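Long-range contacts in adenosine monophosphate-protein transferase FICD homolog (PDB 5JJ6), which belongs to the Fic/DOC family and is a mainly helical protein, with a Fic domain joined through a long helix to N-terminal helices of probable tetratricopeptide type: residues L71-D75 / L101-I105; M132-T136 / R343-M348; V250-N254 / R266-A270. All coordinates share one frame; numbering follows the deposited sequence.

Interaction 1: residues L71-D75 / L101-I105; sequences LVEAD and LVSAI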
loop_
_atom_site.group_PDB
_atom_site.type_symbol
_atom_site.label_atom_id
_atom_site.label_comp_id
_atom_site.label_asym_id
_atom_site.label_seq_id
_atom_site.Cartn_x
_atom_site.Cartn_y
_atom_site.Cartn_z
ATOM N N LEU B 71 21.468 16.529 -39.857
ATOM C CA LEU B 71 20.204 16.911 -40.418
ATOM C C LEU B 71 19.102 16.876 -39.371
ATOM O O LEU B 71 18.348 17.830 -39.226
ATOM C CB LEU B 71 19.871 15.984 -41.577
ATOM C CG LEU B 71 19.166 16.562 -42.786
ATOM C CD1 LEU B 71 19.783 17.897 -43.189
ATOM C CD2 LEU B 71 19.334 15.545 -43.879
ATOM N N VAL B 72 19.030 15.788 -38.614
ATOM C CA VAL B 72 17.950 15.618 -37.652
ATOM C C VAL B 72 18.060 16.675 -36.558
ATOM O O VAL B 72 17.046 17.215 -36.085
ATOM C CB VAL B 72 17.964 14.199 -37.038
ATOM C CG1 VAL B 72 16.849 14.035 -36.016
ATOM C CG2 VAL B 72 17.820 13.161 -38.132
ATOM N N GLU B 73 19.285 17.036 -36.206
ATOM C CA GLU B 73 19.456 18.044 -35.184
ATOM C C GLU B 73 19.126 19.449 -35.726
ATOM O O GLU B 73 18.525 20.284 -35.025
ATOM C CB GLU B 73 20.871 17.988 -34.611
ATOM C CG GLU B 73 20.951 18.703 -33.276
ATOM C CD GLU B 73 20.019 18.078 -32.237
ATOM O OE1 GLU B 73 19.726 16.856 -32.340
ATOM O OE2 GLU B 73 19.540 18.828 -31.350
ATOM N N ALA B 74 19.482 19.688 -36.986
ATOM C CA ALA B 74 19.185 20.960 -37.636
ATOM C C ALA B 74 17.679 21.186 -37.667
ATOM O O ALA B 74 17.161 22.250 -37.244
ATOM C CB ALA B 74 19.743 20.981 -39.032
ATOM N N ASP B 75 16.985 20.178 -38.187
ATOM C CA ASP B 75 15.533 20.165 -38.193
ATOM C C ASP B 75 14.962 20.419 -36.785
ATOM O O ASP B 75 14.008 21.172 -36.622
ATOM C CB ASP B 75 15.033 18.839 -38.751
ATOM C CG ASP B 75 13.543 18.690 -38.630
ATOM O OD1 ASP B 75 13.075 18.267 -37.544
ATOM O OD2 ASP B 75 12.839 18.985 -39.617
ATOM N N LEU B 101 13.534 14.789 -45.817
ATOM C CA LEU B 101 14.760 14.051 -45.528
ATOM C C LEU B 101 14.712 13.344 -44.159
ATOM O O LEU B 101 14.973 12.131 -44.065
ATOM C CB LEU B 101 15.976 14.978 -45.580
ATOM C CG LEU B 101 16.256 15.732 -46.885
ATOM C CD1 LEU B 101 17.477 16.623 -46.720
ATOM C CD2 LEU B 101 16.437 14.776 -48.059
ATOM N N VAL B 102 14.382 14.085 -43.100
ATOM C CA VAL B 102 14.306 13.463 -41.782
ATOM C C VAL B 102 13.228 12.370 -41.761
ATOM O O VAL B 102 13.391 11.381 -41.045
ATOM C CB VAL B 102 14.076 14.480 -40.621
ATOM C CG1 VAL B 102 14.966 15.705 -40.779
ATOM C CG2 VAL B 102 12.634 14.861 -40.503
ATOM N N SER B 103 12.142 12.529 -42.521
ATOM C CA SER B 103 11.153 11.444 -42.618
ATOM C C SER B 103 11.776 10.173 -43.183
ATOM O O SER B 103 11.496 9.064 -42.693
ATOM C CB SER B 103 9.958 11.831 -43.496
ATOM O OG SER B 103 9.127 12.781 -42.862
ATOM N N ALA B 104 12.609 10.329 -44.215
ATOM C CA ALA B 104 13.294 9.173 -44.796
ATOM C C ALA B 104 14.197 8.480 -43.760
ATOM O O ALA B 104 14.122 7.247 -43.535
ATOM C CB ALA B 104 14.104 9.605 -46.000
ATOM N N ILE B 105 15.030 9.303 -43.123
ATOM C CA ILE B 105 15.952 8.869 -42.078
ATOM C C ILE B 105 15.241 8.083 -40.968
ATOM O O ILE B 105 15.652 6.969 -40.600
ATOM C CB ILE B 105 16.678 10.078 -41.471
ATOM C CG1 ILE B 105 17.525 10.765 -42.544
ATOM C CG2 ILE B 105 17.547 9.648 -40.294
ATOM C CD1 ILE B 105 18.236 12.018 -42.079
#
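Leu-71 and Leu-101 meet at about a right angle, each on its own helix. The touch is made by methyl groups, with Leu-71 CD2 3.6 Å from Leu-101 CD1. The same Leu-71 CD2 also reaches Ile-105 CD1, one turn further along the second helix. Val-72 joins from beside it. Val-72 CG2 lies anti to the carbonyl carbon and comes within 4.1 Å of Ile-105 CD1. These two side chains meet at a slant. At the other end, Asp-75 and Val-102 are set roughly crosswise. Val-102 CG1 sits 3.7 Å from Asp-75 CB, so the aspartate joins the apolar patch mainly through its methylene. Asp-75 is buried, and its carboxylate has its own partners: OD1 forms a salt bridge with Arg-327 and OD2 a hydrogen bond with Thr-98 OG1. The backbones come nearest at Val-72 and Val-102, where the CA atoms are 5.9 Å apart. The segment axes cross at -130°. The contact ties the first turn of helix 71-84 to the next helix in the chain, the long helix 89-120. This obliquely antiparallel packing of consecutive helices is typical of a helical hairpin, as in tetratricopeptide-like folds.

Interaction 2: residues M132-T136 / R343-M348; sequences MMRET and RYIGAM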
loop_
_atom_site.group_PDB
_atom_site.type_symbol
_atom_site.label_atom_id
_atom_site.label_comp_id
_atom_site.label_asym_id
_atom_site.label_seq_id
_atom_site.Cartn_x
_atom_site.Cartn_y
_atom_site.Cartn_z
ATOM N N MET B 132 19.340 -14.041 -18.013
ATOM C CA MET B 132 19.213 -12.658 -18.442
ATOM C C MET B 132 17.768 -12.195 -18.233
ATOM O O MET B 132 17.547 -11.120 -17.690
ATOM C CB MET B 132 19.665 -12.496 -19.890
ATOM C CG MET B 132 20.115 -11.078 -20.213
ATOM S SD MET B 132 21.472 -11.050 -21.403
ATOM C CE MET B 132 22.482 -9.720 -20.747
ATOM N N MET B 133 16.799 -12.978 -18.709
ATOM C CA MET B 133 15.374 -12.656 -18.574
ATOM C C MET B 133 15.008 -12.320 -17.120
ATOM O O MET B 133 14.269 -11.368 -16.862
ATOM C CB MET B 133 14.505 -13.815 -19.052
ATOM C CG MET B 133 14.585 -14.115 -20.534
ATOM S SD MET B 133 13.106 -14.965 -21.127
ATOM C CE MET B 133 12.831 -16.172 -19.821
ATOM N N ARG B 134 15.502 -13.120 -16.177
ATOM C CA ARG B 134 15.167 -12.959 -14.761
ATOM C C ARG B 134 15.841 -11.694 -14.244
ATOM O O ARG B 134 15.230 -10.913 -13.505
ATOM C CB ARG B 134 15.578 -14.185 -13.937
ATOM C CG ARG B 134 14.615 -15.361 -14.096
ATOM C CD ARG B 134 13.156 -14.882 -14.294
ATOM N NE ARG B 134 12.334 -15.858 -15.019
ATOM C CZ ARG B 134 11.012 -15.778 -15.134
ATOM N NH1 ARG B 134 10.328 -16.704 -15.811
ATOM N NH2 ARG B 134 10.373 -14.771 -14.551
ATOM N N GLU B 135 17.113 -11.522 -14.603
ATOM C CA GLU B 135 17.892 -10.357 -14.176
ATOM C C GLU B 135 17.250 -9.056 -14.705
ATOM O O GLU B 135 17.333 -7.981 -14.079
ATOM C CB GLU B 135 19.343 -10.478 -14.649
ATOM N N THR B 136 16.582 -9.176 -15.848
ATOM C CA THR B 136 15.955 -8.047 -16.518
ATOM C C THR B 136 14.813 -7.471 -15.676
ATOM O O THR B 136 14.517 -6.284 -15.776
ATOM C CB THR B 136 15.433 -8.471 -17.929
ATOM O OG1 THR B 136 16.494 -8.367 -18.886
ATOM C CG2 THR B 136 14.249 -7.621 -18.397
ATOM N N ARG B 343 21.340 -5.805 -25.944
ATOM C CA ARG B 343 21.759 -6.417 -24.683
ATOM C C ARG B 343 21.603 -7.928 -24.761
ATOM O O ARG B 343 22.529 -8.670 -24.431
ATOM C CB ARG B 343 20.940 -5.884 -23.506
ATOM C CG ARG B 343 21.559 -6.144 -22.162
ATOM C CD ARG B 343 20.796 -5.444 -21.049
ATOM N NE ARG B 343 20.620 -6.340 -19.905
ATOM C CZ ARG B 343 19.597 -7.180 -19.765
ATOM N NH1 ARG B 343 19.518 -7.964 -18.698
ATOM N NH2 ARG B 343 18.648 -7.234 -20.696
ATOM N N TYR B 344 20.433 -8.385 -25.202
ATOM C CA TYR B 344 20.238 -9.833 -25.325
ATOM C C TYR B 344 21.081 -10.489 -26.424
ATOM O O TYR B 344 21.696 -11.527 -26.201
ATOM C CB TYR B 344 18.763 -10.155 -25.564
ATOM C CG TYR B 344 17.881 -9.821 -24.389
ATOM C CD1 TYR B 344 17.728 -10.725 -23.351
ATOM C CD2 TYR B 344 17.208 -8.609 -24.310
ATOM C CE1 TYR B 344 16.926 -10.443 -22.268
ATOM C CE2 TYR B 344 16.405 -8.314 -23.222
ATOM C CZ TYR B 344 16.268 -9.240 -22.207
ATOM O OH TYR B 344 15.475 -8.977 -21.119
ATOM N N ILE B 345 21.138 -9.857 -27.590
ATOM C CA ILE B 345 21.875 -10.373 -28.740
ATOM C C ILE B 345 23.367 -10.533 -28.448
ATOM O O ILE B 345 23.934 -11.605 -28.646
ATOM C CB ILE B 345 21.706 -9.432 -29.971
ATOM C CG1 ILE B 345 20.282 -9.493 -30.540
ATOM C CG2 ILE B 345 22.773 -9.703 -31.028
ATOM C CD1 ILE B 345 19.725 -10.881 -30.663
ATOM N N GLY B 346 23.989 -9.460 -27.972
ATOM C CA GLY B 346 25.401 -9.443 -27.624
ATOM C C GLY B 346 25.858 -10.430 -26.557
ATOM O O GLY B 346 27.034 -10.801 -26.511
ATOM N N ALA B 347 24.948 -10.827 -25.672
ATOM C CA ALA B 347 25.272 -11.793 -24.623
ATOM C C ALA B 347 25.289 -13.251 -25.107
ATOM O O ALA B 347 25.277 -14.176 -24.294
ATOM C CB ALA B 347 24.298 -11.645 -23.477
ATOM N N MET B 348 25.307 -13.456 -26.421
ATOM C CA MET B 348 25.379 -14.805 -26.983
ATOM C C MET B 348 26.572 -14.928 -27.930
ATOM O O MET B 348 27.112 -16.017 -28.123
ATOM C CB MET B 348 24.082 -15.165 -27.721
ATOM C CG MET B 348 22.804 -14.733 -27.005
ATOM S SD MET B 348 22.518 -15.602 -25.453
ATOM C CE MET B 348 21.859 -14.307 -24.397
#
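Met-132 of helix 127-148 lies against Arg-343, Tyr-344 and Ala-347, at and just past the end of helix 327-346, and its sulfur makes an oblique Met-aromatic contact with Tyr-344. The contact joins two helices far apart in sequence within a mainly helical fold. The Met-132 side chain can be traced outward. CB faces the second segment and only grazes the tyrosine ring at CE1. CG is anti to the backbone N (chi1 -156°), which carries the chain across the gap. There Met-132 CG lies over a face of the Arg-343 guanidinium, 3.5 Å from Arg-343 NH1, and 3.8 Å from Tyr-344 CE1. Met-132 SD is 5.0 Å from the centroid of the Tyr-344 ring, 42° off the ring normal. It also packs on the methyl of Ala-347, with Met-132 SD 3.6 Å from Ala-347 CB. The terminal CE touches that same Ala-347 CB. It stands above a guanidinium face as well, shifted toward the rim. Arg-343 NH2 in turn lies over one face of the Tyr-344 ring, near its rim. The Phe-120 ring also meets this ring. Pro-303 packs on Thr-136 and Pro-302 on Tyr-344. The polar centre of the contact is Thr-136 OG1. Arg-343 NH2 and NH1 each give Thr-136 OG1 a weak, bent hydrogen bond, at 3.0 Å and 3.1 Å. Tyr-344 OH and Thr-136 OG1 make a third bond in which either hydroxyl could be the donor; its modelled length, 2.5 Å, is uncertain at this resolution.

Interaction 3: residues V250-N254 / R266-A270; sequences VDWLN and RAAIA
Segments 250-254 and 266-270 run almost exactly antiparallel, at 176°, with their axes 11.5 Å apart and their closest CA atoms, those of Leu-253 and Ala-270, 7.8 Å apart. Trp-252 spans much of this gap. Its CG is anti to the backbone N (chi1 168°), which sends the indole across to the other helix with the six-membered ring leading. Trp-252 CH2 lies 3.6 Å from Ile-269 CG2, and the two side chains meet at about a right angle. The carbonyl oxygen of Arg-266 lies near the indole plane, at its edge, 3.7 Å from Trp-252 CH2. Trp-252 CZ3 rests on Ala-270, coming 4.1 Å from Ala-270 N and 4.3 Å from Ala-270 CB. At Ala-270 the indole thus lies close to the helix backbone. Leu-253 adds a lighter touch, with Leu-253 CD2 4.3 Å from Arg-266 CG. Arg-266 therefore takes part through its aliphatic chain. Its charged end is held by Thr-258 O, which accepts a bond from NH1, while Thr-258 OG1 bonds to Trp-252 O, so the connection between the two helices is tied to both. The pair is part of the helical Fic domain. Leu-253 and Ala-270 both pack on Ile-295 of helix 284-297. Ala-268 turns away toward Phe-329 and Val-330 of helix 327-346, while Val-250 packs on helix 202-213.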
loop_
_atom_site.group_PDB
_atom_site.type_symbol
_atom_site.label_atom_id
_atom_site.label_comp_id
_atom_site.label_asym_id
_atom_site.label_seq_id
_atom_site.Cartn_x
_atom_site.Cartn_y
_atom_site.Cartn_z
ATOM N N VAL B 250 -7.976 3.740 -24.346
ATOM C CA VAL B 250 -7.973 2.297 -24.611
ATOM C C VAL B 250 -8.629 1.992 -25.954
ATOM O O VAL B 250 -8.138 1.148 -26.721
ATOM C CB VAL B 250 -8.651 1.475 -23.484
ATOM C CG1 VAL B 250 -7.823 1.552 -22.193
ATOM C CG2 VAL B 250 -10.081 1.915 -23.247
ATOM N N ASP B 251 -9.733 2.681 -26.242
ATOM C CA ASP B 251 -10.452 2.450 -27.487
ATOM C C ASP B 251 -9.522 2.785 -28.645
ATOM O O ASP B 251 -9.464 2.041 -29.625
ATOM C CB ASP B 251 -11.738 3.266 -27.575
ATOM C CG ASP B 251 -12.797 2.794 -26.595
ATOM O OD1 ASP B 251 -13.017 1.564 -26.478
ATOM O OD2 ASP B 251 -13.456 3.663 -25.984
ATOM N N TRP B 252 -8.786 3.889 -28.536
ATOM C CA TRP B 252 -7.801 4.196 -29.563
ATOM C C TRP B 252 -6.770 3.058 -29.697
ATOM O O TRP B 252 -6.364 2.722 -30.815
ATOM C CB TRP B 252 -7.069 5.508 -29.271
ATOM C CG TRP B 252 -5.871 5.668 -30.165
ATOM C CD1 TRP B 252 -5.876 5.962 -31.496
ATOM C CD2 TRP B 252 -4.497 5.475 -29.805
ATOM N NE1 TRP B 252 -4.591 5.993 -31.983
ATOM C CE2 TRP B 252 -3.729 5.694 -30.966
ATOM C CE3 TRP B 252 -3.848 5.151 -28.616
ATOM C CZ2 TRP B 252 -2.344 5.603 -30.965
ATOM C CZ3 TRP B 252 -2.474 5.057 -28.624
ATOM C CH2 TRP B 252 -1.737 5.288 -29.789
ATOM N N LEU B 253 -6.367 2.456 -28.574
ATOM C CA LEU B 253 -5.390 1.363 -28.610
ATOM C C LEU B 253 -5.893 0.077 -29.275
ATOM O O LEU B 253 -5.105 -0.670 -29.863
ATOM C CB LEU B 253 -4.911 1.015 -27.193
ATOM C CG LEU B 253 -3.635 1.627 -26.615
ATOM C CD1 LEU B 253 -3.378 1.046 -25.251
ATOM C CD2 LEU B 253 -2.453 1.342 -27.507
ATOM N N ASN B 254 -7.185 -0.216 -29.158
ATOM C CA ASN B 254 -7.678 -1.486 -29.695
ATOM C C ASN B 254 -8.337 -1.370 -31.064
ATOM O O ASN B 254 -8.630 -2.380 -31.701
ATOM C CB ASN B 254 -8.641 -2.144 -28.716
ATOM C CG ASN B 254 -7.952 -2.588 -27.459
ATOM O OD1 ASN B 254 -6.829 -3.096 -27.509
ATOM N ND2 ASN B 254 -8.607 -2.395 -26.320
ATOM N N ARG B 266 3.270 3.676 -31.912
ATOM C CA ARG B 266 2.077 3.360 -31.140
ATOM C C ARG B 266 2.387 3.487 -29.627
ATOM O O ARG B 266 1.620 4.081 -28.855
ATOM C CB ARG B 266 1.582 1.959 -31.507
ATOM C CG ARG B 266 0.287 1.563 -30.842
ATOM C CD ARG B 266 -0.383 0.400 -31.572
ATOM N NE ARG B 266 0.480 -0.776 -31.675
ATOM C CZ ARG B 266 0.764 -1.406 -32.812
ATOM N NH1 ARG B 266 0.261 -0.976 -33.961
ATOM N NH2 ARG B 266 1.561 -2.467 -32.806
ATOM N N ALA B 267 3.513 2.902 -29.220
ATOM C CA ALA B 267 3.977 2.933 -27.838
ATOM C C ALA B 267 4.275 4.356 -27.339
ATOM O O ALA B 267 3.837 4.761 -26.256
ATOM C CB ALA B 267 5.205 2.057 -27.696
ATOM N N ALA B 268 5.040 5.108 -28.123
ATOM C CA ALA B 268 5.347 6.479 -27.760
ATOM C C ALA B 268 4.070 7.312 -27.595
ATOM O O ALA B 268 3.916 8.081 -26.635
ATOM C CB ALA B 268 6.256 7.101 -28.802
ATOM N N ILE B 269 3.144 7.156 -28.529
ATOM C CA ILE B 269 1.923 7.943 -28.479
ATOM C C ILE B 269 1.081 7.539 -27.261
ATOM O O ILE B 269 0.474 8.388 -26.609
ATOM C CB ILE B 269 1.095 7.794 -29.780
ATOM C CG1 ILE B 269 1.862 8.344 -30.976
ATOM C CG2 ILE B 269 -0.248 8.513 -29.663
ATOM C CD1 ILE B 269 1.217 7.991 -32.306
ATOM N N ALA B 270 1.058 6.246 -26.956
ATOM C CA ALA B 270 0.365 5.768 -25.767
ATOM C C ALA B 270 0.922 6.425 -24.508
ATOM O O ALA B 270 0.177 7.007 -23.707
ATOM C CB ALA B 270 0.482 4.292 -25.667
#

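How the interactions relate
Interaction 1 comes first along the chain, and interaction 3 is nested inside the loop closed by interaction 2. The three are separate sites. The centres of interactions 1 and 2 are 32 Å apart, those of interactions 2 and 3 are 28 Å apart, and those of interactions 1 and 3 are 25 Å apart. Helix 327-346 is common to their surroundings. Its end forms half of interaction 2, its start reaches interaction 1, and it also packs against interaction 3. Helix 89-120, used by interaction 1, directly precedes helix 127-148, used by interaction 2. Helix 327-346 thus packs against both the N-terminal helices and the Fic domain, beside the covalent link made by helix 89-120.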